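Local atomic coordinates of acetylxylan esterase / glucomannan deacetylase (PDB entry 2WAA), a protein that removes acetyl groups from acetylated xylan and glucomannan, as a family 2 carbohydrate esterase that takes part in breaking down plant cell walls. Residues R51-M56 and Q116-G121; L270-I275 and A303-H308. One frame throughout, in Å; residues are numbered along the deposited sequence. Where two conformers were deposited one is given.

Contact 1 (R51-M56 and Q116-G121)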
ATOM      1  N   ARG A  51      -5.980 -24.992 -14.550  1.00 10.83           N
ATOM      2  CA  ARG A  51      -6.440 -24.693 -13.199  1.00  9.92           C
ATOM      3  C   ARG A  51      -5.254 -24.226 -12.366  1.00 10.34           C
ATOM      4  O   ARG A  51      -4.107 -24.722 -12.528  1.00  9.67           O
ATOM      5  CB  ARG A  51      -7.102 -25.930 -12.525  1.00  8.85           C
ATOM      6  CG  ARG A  51      -7.784 -25.619 -11.197  1.00 11.32           C
ATOM      7  CD  ARG A  51      -8.571 -26.838 -10.621  1.00 17.89           C
ATOM      8  NE  ARG A  51      -9.410 -26.400  -9.514  1.00 20.31           N
ATOM      9  CZ  ARG A  51      -9.341 -26.900  -8.286  1.00 24.46           C
ATOM     10  NH1 ARG A  51      -8.508 -27.896  -8.019  1.00 25.07           N
ATOM     11  NH2 ARG A  51     -10.107 -26.407  -7.318  1.00 23.79           N
ATOM     12  N   LEU A  52      -5.509 -23.244 -11.503  1.00  9.81           N
ATOM     13  CA  LEU A  52      -4.473 -22.759 -10.583  1.00  9.21           C
ATOM     14  C   LEU A  52      -5.105 -22.526  -9.218  1.00  8.62           C
ATOM     15  O   LEU A  52      -6.181 -21.896  -9.105  1.00 10.21           O
ATOM     16  CB  LEU A  52      -3.817 -21.484 -11.120  1.00  9.09           C
ATOM     17  CG  LEU A  52      -2.629 -20.937 -10.291  1.00  8.96           C
ATOM     18  CD1 LEU A  52      -1.386 -21.856 -10.410  1.00  9.27           C
ATOM     19  CD2 LEU A  52      -2.301 -19.497 -10.791  1.00  4.74           C
ATOM     20  N   THR A  53      -4.490 -23.099  -8.173  1.00  7.89           N
ATOM     21  CA  THR A  53      -4.973 -22.922  -6.809  1.00  8.14           C
ATOM     22  C   THR A  53      -3.832 -22.397  -5.944  1.00  7.90           C
ATOM     23  O   THR A  53      -2.660 -22.587  -6.262  1.00  8.88           O
ATOM     24  CB  THR A  53      -5.555 -24.223  -6.133  1.00  8.06           C
ATOM     25  OG1 THR A  53      -4.498 -25.188  -5.956  1.00  9.04           O
ATOM     26  CG2 THR A  53      -6.678 -24.833  -6.982  1.00  8.36           C
ATOM     27  N   ALA A  54      -4.198 -21.768  -4.837  1.00  7.64           N
ATOM     28  CA  ALA A  54      -3.215 -21.285  -3.870  1.00  7.34           C
ATOM     29  C   ALA A  54      -3.598 -21.727  -2.465  1.00  8.03           C
ATOM     30  O   ALA A  54      -4.781 -21.737  -2.119  1.00  9.43           O
ATOM     31  CB  ALA A  54      -3.209 -19.790  -3.922  1.00  7.35           C
ATOM     32  N   GLU A  55      -2.597 -22.040  -1.644  1.00  6.65           N
ATOM     33  CA  GLU A  55      -2.842 -22.310  -0.227  1.00  7.87           C
ATOM     34  C   GLU A  55      -2.655 -20.981   0.528  1.00  8.30           C
ATOM     35  O   GLU A  55      -1.535 -20.415   0.510  1.00  8.39           O
ATOM     36  CB  GLU A  55      -1.832 -23.330   0.284  1.00  7.48           C
ATOM     37  CG  GLU A  55      -2.047 -24.721  -0.354  1.00  7.70           C
ATOM     38  CD  GLU A  55      -3.462 -25.221  -0.177  1.00  7.77           C
ATOM     39  OE1 GLU A  55      -3.960 -25.193   0.963  1.00  6.83           O
ATOM     40  OE2 GLU A  55      -4.057 -25.700  -1.165  1.00 11.42           O
ATOM     41  N   MET A  56      -3.710 -20.482   1.149  1.00  8.01           N
ATOM     42  CA  MET A  56      -3.633 -19.189   1.814  1.00  8.25           C
ATOM     43  C   MET A  56      -4.262 -19.251   3.186  1.00 10.16           C
ATOM     44  O   MET A  56      -4.989 -20.185   3.503  1.00 10.70           O
ATOM     45  CB  MET A  56      -4.340 -18.102   0.984  1.00  7.71           C
ATOM     46  CG  MET A  56      -3.860 -18.093  -0.457  1.00 10.38           C
ATOM     47  SD  MET A  56      -4.473 -16.665  -1.363  1.00 11.80           S
ATOM     48  CE  MET A  56      -3.410 -15.374  -0.688  1.00 11.74           C
ATOM     49  N   GLN A 116       1.869 -21.674  -1.199  1.00  7.98           N
ATOM     50  CA  GLN A 116       2.321 -22.354  -2.445  1.00  9.02           C
ATOM     51  C   GLN A 116       1.184 -22.312  -3.449  1.00  7.31           C
ATOM     52  O   GLN A 116       0.043 -22.028  -3.070  1.00  8.44           O
ATOM     53  CB  GLN A 116       2.822 -23.806  -2.153  1.00 10.54           C
ATOM     54  CG  GLN A 116       1.916 -24.581  -1.305  1.00 11.28           C
ATOM     55  CD  GLN A 116       2.459 -25.997  -0.841  1.00 10.39           C
ATOM     56  OE1 GLN A 116       1.677 -26.771  -0.314  1.00 10.28           O
ATOM     57  NE2 GLN A 116       3.745 -26.289  -1.007  1.00 11.25           N
ATOM     58  N   LEU A 117       1.505 -22.499  -4.729  1.00  8.09           N
ATOM     59  CA  LEU A 117       0.517 -22.500  -5.818  0.50  6.95           C
ATOM     60  C   LEU A 117       0.644 -23.827  -6.541  1.00  7.70           C
ATOM     61  O   LEU A 117       1.788 -24.286  -6.774  1.00  8.12           O
ATOM     62  CB  LEU A 117       0.863 -21.406  -6.838  0.50  6.87           C
ATOM     63  CG  LEU A 117       0.845 -19.922  -6.494  0.50  6.76           C
ATOM     64  CD1 LEU A 117       1.207 -19.069  -7.741  0.50  3.07           C
ATOM     65  CD2 LEU A 117      -0.550 -19.545  -5.941  0.50  6.93           C
ATOM     66  N   THR A 118      -0.492 -24.401  -6.939  1.00  8.16           N
ATOM     67  CA  THR A 118      -0.492 -25.636  -7.722  1.00  7.72           C
ATOM     68  C   THR A 118      -1.178 -25.362  -9.085  1.00  7.33           C
ATOM     69  O   THR A 118      -2.348 -24.985  -9.131  1.00  8.22           O
ATOM     70  CB  THR A 118      -1.230 -26.761  -7.020  1.00  8.05           C
ATOM     71  OG1 THR A 118      -0.530 -27.133  -5.820  1.00  9.66           O
ATOM     72  CG2 THR A 118      -1.327 -28.012  -7.986  1.00  8.97           C
ATOM     73  N   LEU A 119      -0.424 -25.569 -10.166  1.00  7.50           N
ATOM     74  CA  LEU A 119      -0.913 -25.397 -11.530  1.00  8.04           C
ATOM     75  C   LEU A 119      -1.209 -26.774 -12.084  1.00  8.75           C
ATOM     76  O   LEU A 119      -0.337 -27.674 -12.027  1.00  8.95           O
ATOM     77  CB  LEU A 119       0.206 -24.797 -12.396  1.00  8.34           C
ATOM     78  CG  LEU A 119      -0.113 -24.694 -13.919  1.00  6.24           C
ATOM     79  CD1 LEU A 119      -1.235 -23.690 -14.156  1.00  6.62           C
ATOM     80  CD2 LEU A 119       1.166 -24.268 -14.759  1.00  8.10           C
ATOM     81  N   THR A 120      -2.394 -26.923 -12.658  1.00  9.31           N
ATOM     82  CA  THR A 120      -2.718 -28.127 -13.411  1.00  9.70           C
ATOM     83  C   THR A 120      -2.479 -27.709 -14.853  1.00  9.93           C
ATOM     84  O   THR A 120      -3.125 -26.757 -15.351  1.00  9.50           O
ATOM     85  CB  THR A 120      -4.158 -28.556 -13.187  1.00  9.71           C
ATOM     86  OG1 THR A 120      -4.340 -28.887 -11.814  1.00 10.39           O
ATOM     87  CG2 THR A 120      -4.492 -29.816 -14.037  1.00 10.67           C
ATOM     88  N   GLY A 121      -1.543 -28.353 -15.542  1.00  9.66           N
ATOM     89  CA  GLY A 121      -1.184 -27.827 -16.872  1.00 11.24           C
ATOM     90  C   GLY A 121       0.221 -28.149 -17.209  1.00 11.52           C
ATOM     91  O   GLY A 121       0.702 -29.211 -16.867  1.00 12.38           O
TER
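Thr53 and Thr118 face each other as a hydrogen-bonded antiparallel pair and exchange two backbone bonds: Thr53 N to Thr118 O at 3.0 Å and Thr118 N to Thr53 O at 2.9 Å. At the next hydrogen-bonded pair, Thr120 N reaches Arg51 O at 2.8 Å with an almost straight N-H (171°), while the return bond from Arg51 N to Thr120 O is long and weak. At the other end Glu55 N donates to Gln116 O. Between these pairs CA-H groups lean on the same carbonyls, the shortest being Leu117 CA to Thr53 O at 3.2 Å.

The face bearing Arg51, Thr53, Glu55, Gln116, Thr118 and Thr120 is polar. The two threonine side chains of the central pair run alongside each other in the same direction, with Thr53 OG1 3.8 Å from Thr118 CB; beta-branched residues suit such an extended backbone. Thr118 OG1 bonds to Thr12. Arg51 runs extended, away from the 116-121 segment, to a salt bridge with Glu87, and Thr53 CG2 sits over the centre of its guanidinium. Glu55 CG and Gln116 CG touch at 4.1 Å. Beyond that methylene the Glu55 carboxylate turns to Thr85 and Gln83.

The other face is apolar. Leu52 CD1, placed by chi2 (70°), meets Leu119 CB at 3.9 Å. Leu117 CD2 lies 3.3 Å from Ala54 CB, but in one of two deposited conformers, so the closeness is doubtful. Phe124 packs on Leu52, Leu117 and Leu119.

Polar ends on one face and leucines on the other make this strand pair amphipathic, consistent with a beta-sandwich wall whose apolar side is turned inward.

Contact 2 (L270-I275 and A303-H308)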
ATOM      1  N   LEU A 270       6.186  15.948  -0.090  1.00  8.89           N
ATOM      2  CA  LEU A 270       5.393  15.996   1.107  1.00  8.33           C
ATOM      3  C   LEU A 270       4.037  16.571   0.771  1.00  9.57           C
ATOM      4  O   LEU A 270       3.923  17.483  -0.048  1.00  9.61           O
ATOM      5  CB  LEU A 270       6.054  16.887   2.184  1.00  8.04           C
ATOM      6  CG  LEU A 270       7.531  16.561   2.425  1.00  8.26           C
ATOM      7  CD1 LEU A 270       8.095  17.453   3.522  1.00  7.82           C
ATOM      8  CD2 LEU A 270       7.627  15.116   2.833  1.00  7.95           C
ATOM      9  N   THR A 271       3.002  16.038   1.395  1.00  9.74           N
ATOM     10  CA  THR A 271       1.664  16.589   1.159  1.00 10.66           C
ATOM     11  C   THR A 271       0.825  16.430   2.426  1.00  9.60           C
ATOM     12  O   THR A 271       1.044  15.489   3.197  1.00  8.58           O
ATOM     13  CB  THR A 271       0.972  15.864  -0.060  1.00 12.52           C
ATOM     14  OG1 THR A 271      -0.335  16.413  -0.204  1.00 15.66           O
ATOM     15  CG2 THR A 271       0.782  14.426   0.232  1.00 10.50           C
ATOM     16  N   GLU A 272      -0.120  17.341   2.658  1.00  9.34           N
ATOM     17  CA  GLU A 272      -0.934  17.280   3.883  1.00 10.00           C
ATOM     18  C   GLU A 272      -2.070  16.264   3.824  1.00  9.52           C
ATOM     19  O   GLU A 272      -2.709  15.993   4.808  1.00 10.44           O
ATOM     20  CB  GLU A 272      -1.507  18.678   4.212  1.00 11.59           C
ATOM     21  CG  GLU A 272      -2.597  19.180   3.267  1.00 11.68           C
ATOM     22  CD  GLU A 272      -2.074  19.910   2.038  1.00 15.02           C
ATOM     23  OE1 GLU A 272      -0.886  19.781   1.679  1.00 14.09           O
ATOM     24  OE2 GLU A 272      -2.878  20.620   1.396  1.00 19.07           O
ATOM     25  N   GLY A 273      -2.367  15.760   2.641  1.00  9.60           N
ATOM     26  CA  GLY A 273      -3.454  14.805   2.513  1.00 10.79           C
ATOM     27  C   GLY A 273      -4.829  15.467   2.337  1.00 10.64           C
ATOM     28  O   GLY A 273      -4.975  16.715   2.357  1.00 11.54           O
ATOM     29  N   ALA A 274      -5.832  14.622   2.177  1.00  9.45           N
ATOM     30  CA  ALA A 274      -7.162  15.076   1.783  1.00  9.85           C
ATOM     31  C   ALA A 274      -8.165  15.296   2.900  1.00  9.55           C
ATOM     32  O   ALA A 274      -9.225  15.875   2.643  1.00  9.35           O
ATOM     33  CB  ALA A 274      -7.773  14.070   0.811  1.00 10.72           C
ATOM     34  N   ILE A 275      -7.917  14.758   4.088  1.00  8.93           N
ATOM     35  CA  ILE A 275      -8.956  14.832   5.139  1.00  8.69           C
ATOM     36  C   ILE A 275      -8.956  16.188   5.875  1.00 10.00           C
ATOM     37  O   ILE A 275     -10.037  16.752   6.104  1.00  9.98           O
ATOM     38  CB  ILE A 275      -8.840  13.655   6.154  1.00  7.56           C
ATOM     39  CG1 ILE A 275      -9.267  12.360   5.439  1.00  9.18           C
ATOM     40  CG2 ILE A 275      -9.723  13.930   7.332  1.00  9.29           C
ATOM     41  CD1 ILE A 275      -9.042  11.119   6.286  1.00  7.83           C
ATOM     42  N   ALA A 303       3.540  18.976  -2.849  1.00 10.83           N
ATOM     43  CA  ALA A 303       2.427  18.946  -3.785  1.00 12.17           C
ATOM     44  C   ALA A 303       1.167  19.419  -3.053  1.00 12.97           C
ATOM     45  O   ALA A 303       0.910  18.961  -1.946  1.00 13.04           O
ATOM     46  CB  ALA A 303       2.199  17.532  -4.316  1.00 11.60           C
ATOM     47  N   SER A 304       0.401  20.313  -3.655  1.00 13.17           N
ATOM     48  CA  SER A 304      -0.794  20.800  -2.983  1.00 14.83           C
ATOM     49  C   SER A 304      -1.960  19.859  -3.262  1.00 16.05           C
ATOM     50  O   SER A 304      -1.998  19.125  -4.260  1.00 14.97           O
ATOM     51  CB  SER A 304      -1.150  22.230  -3.467  1.00 13.97           C
ATOM     52  OG  SER A 304      -1.307  22.270  -4.880  1.00 14.87           O
ATOM     53  N   SER A 305      -2.978  19.935  -2.430  1.00 17.02           N
ATOM     54  CA  SER A 305      -4.130  19.108  -2.742  1.00 17.81           C
ATOM     55  C   SER A 305      -5.393  19.704  -2.209  1.00 15.67           C
ATOM     56  O   SER A 305      -5.343  20.632  -1.387  1.00 13.73           O
ATOM     57  CB  SER A 305      -3.943  17.788  -2.089  1.00 17.45           C
ATOM     58  OG  SER A 305      -3.727  18.050  -0.734  1.00 19.82           O
ATOM     59  N   SER A 306      -6.505  19.160  -2.685  1.00 14.40           N
ATOM     60  CA  SER A 306      -7.805  19.616  -2.279  1.00 13.53           C
ATOM     61  C   SER A 306      -8.204  18.819  -1.066  1.00 12.88           C
ATOM     62  O   SER A 306      -7.827  17.667  -0.928  1.00 12.50           O
ATOM     63  CB  SER A 306      -8.849  19.329  -3.380  1.00 15.01           C
ATOM     64  OG  SER A 306      -8.625  20.206  -4.469  1.00 21.50           O
ATOM     65  N   HIS A 307      -9.068  19.396  -0.263  1.00 10.17           N
ATOM     66  CA  HIS A 307      -9.789  18.603   0.736  1.00 10.24           C
ATOM     67  C   HIS A 307     -10.901  17.810   0.069  1.00 10.94           C
ATOM     68  O   HIS A 307     -11.618  18.334  -0.789  1.00 10.19           O
ATOM     69  CB  HIS A 307     -10.392  19.571   1.767  1.00  9.26           C
ATOM     70  CG  HIS A 307     -11.453  18.958   2.633  1.00  8.74           C
ATOM     71  ND1 HIS A 307     -11.170  18.055   3.628  1.00 10.65           N
ATOM     72  CD2 HIS A 307     -12.789  19.208   2.721  1.00 10.97           C
ATOM     73  CE1 HIS A 307     -12.288  17.732   4.268  1.00  9.48           C
ATOM     74  NE2 HIS A 307     -13.284  18.413   3.733  1.00 11.28           N
ATOM     75  N   HIS A 308     -11.053  16.533   0.442  1.00 11.06           N
ATOM     76  CA  HIS A 308     -12.216  15.749   0.022  1.00 10.79           C
ATOM     77  C   HIS A 308     -12.978  15.324   1.243  1.00 11.18           C
ATOM     78  O   HIS A 308     -12.396  14.815   2.183  1.00 11.10           O
ATOM     79  CB  HIS A 308     -11.769  14.543  -0.803  1.00 10.77           C
ATOM     80  CG  HIS A 308     -11.077  14.948  -2.060  1.00 12.90           C
ATOM     81  ND1 HIS A 308     -11.771  15.314  -3.199  1.00 13.58           N
ATOM     82  CD2 HIS A 308      -9.764  15.134  -2.336  1.00 13.22           C
ATOM     83  CE1 HIS A 308     -10.910  15.672  -4.134  1.00 14.27           C
ATOM     84  NE2 HIS A 308      -9.687  15.576  -3.639  1.00 13.24           N
TER
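From Leu270 to Ile275 and from Ala303 to His308 the two loops run nearly parallel, their end-to-end directions 8° apart, joined near one end by Ala303 N to Leu270 O (3.2 Å) and near the other by His308 N to Ala274 O (2.9 Å).

Ala274 O also receives a weak, bent bond from His307 ND1, so the backbone and side chain of successive residues converge on one carbonyl. In His307, CG is anti to the backbone N (chi1 164°), and the ring is then turned to bring ND1 to that carbonyl; Ile275 O lies at the ring edge, 3.0 Å from His307 ND1. A histidine suits the place because its ND1 can donate to Ala274 O, though at a bent angle. Ala274 CB meets the edge of the His308 ring at CD2 (3.9 Å), while Met325 of helix 319-337 touches both residues; the methyl of Ala274 makes this contact without any polar group.

Further back, Thr271 OG1 donates weakly to Ala303 O at 3.3 Å. Ser305 turns OG between its backbone N and carbonyl carbon (chi1 55°), and this hydroxyl makes a weak bond to Glu272 OE2. The buried Glu272 carboxylate has firmer partners in Lys281 and Tyr302, which would help to stabilise its negative charge. Gly273 has a positive phi, and at its backbone angles a CB would jam against the preceding carbonyl oxygen.

The CB of Ile275 points away from 303-308, and its side chain touches Val142 and Pro317 beside the probable catalytic residues Ser141 and His316. Loops beyond the C-terminal ends of neighbouring parallel strands, here 267-270 and 300-302, carry or border the active site in the SGNH/GDSL hydrolase fold; here Ile275 is the residue that borders it.

Overall arrangement
Contact 1 lies in the N-terminal, all-beta part of the chain and contact 2 in the SGNH-type catalytic part, at either flank of the molecule's centre. Their centres are 42 Å apart and their nearest atoms about 28 Å apart, so they do not touch. Both strands of contact 1 precede contact 2 in the chain. Contact 1 is away from the annotated sites, whereas contact 2 borders the catalytic centre: the Ile275 side chain is about 4 Å from that of His316, about 5 Å from that of Ser141 and about 4 Å from a bound acetate, probably a crystallisation component.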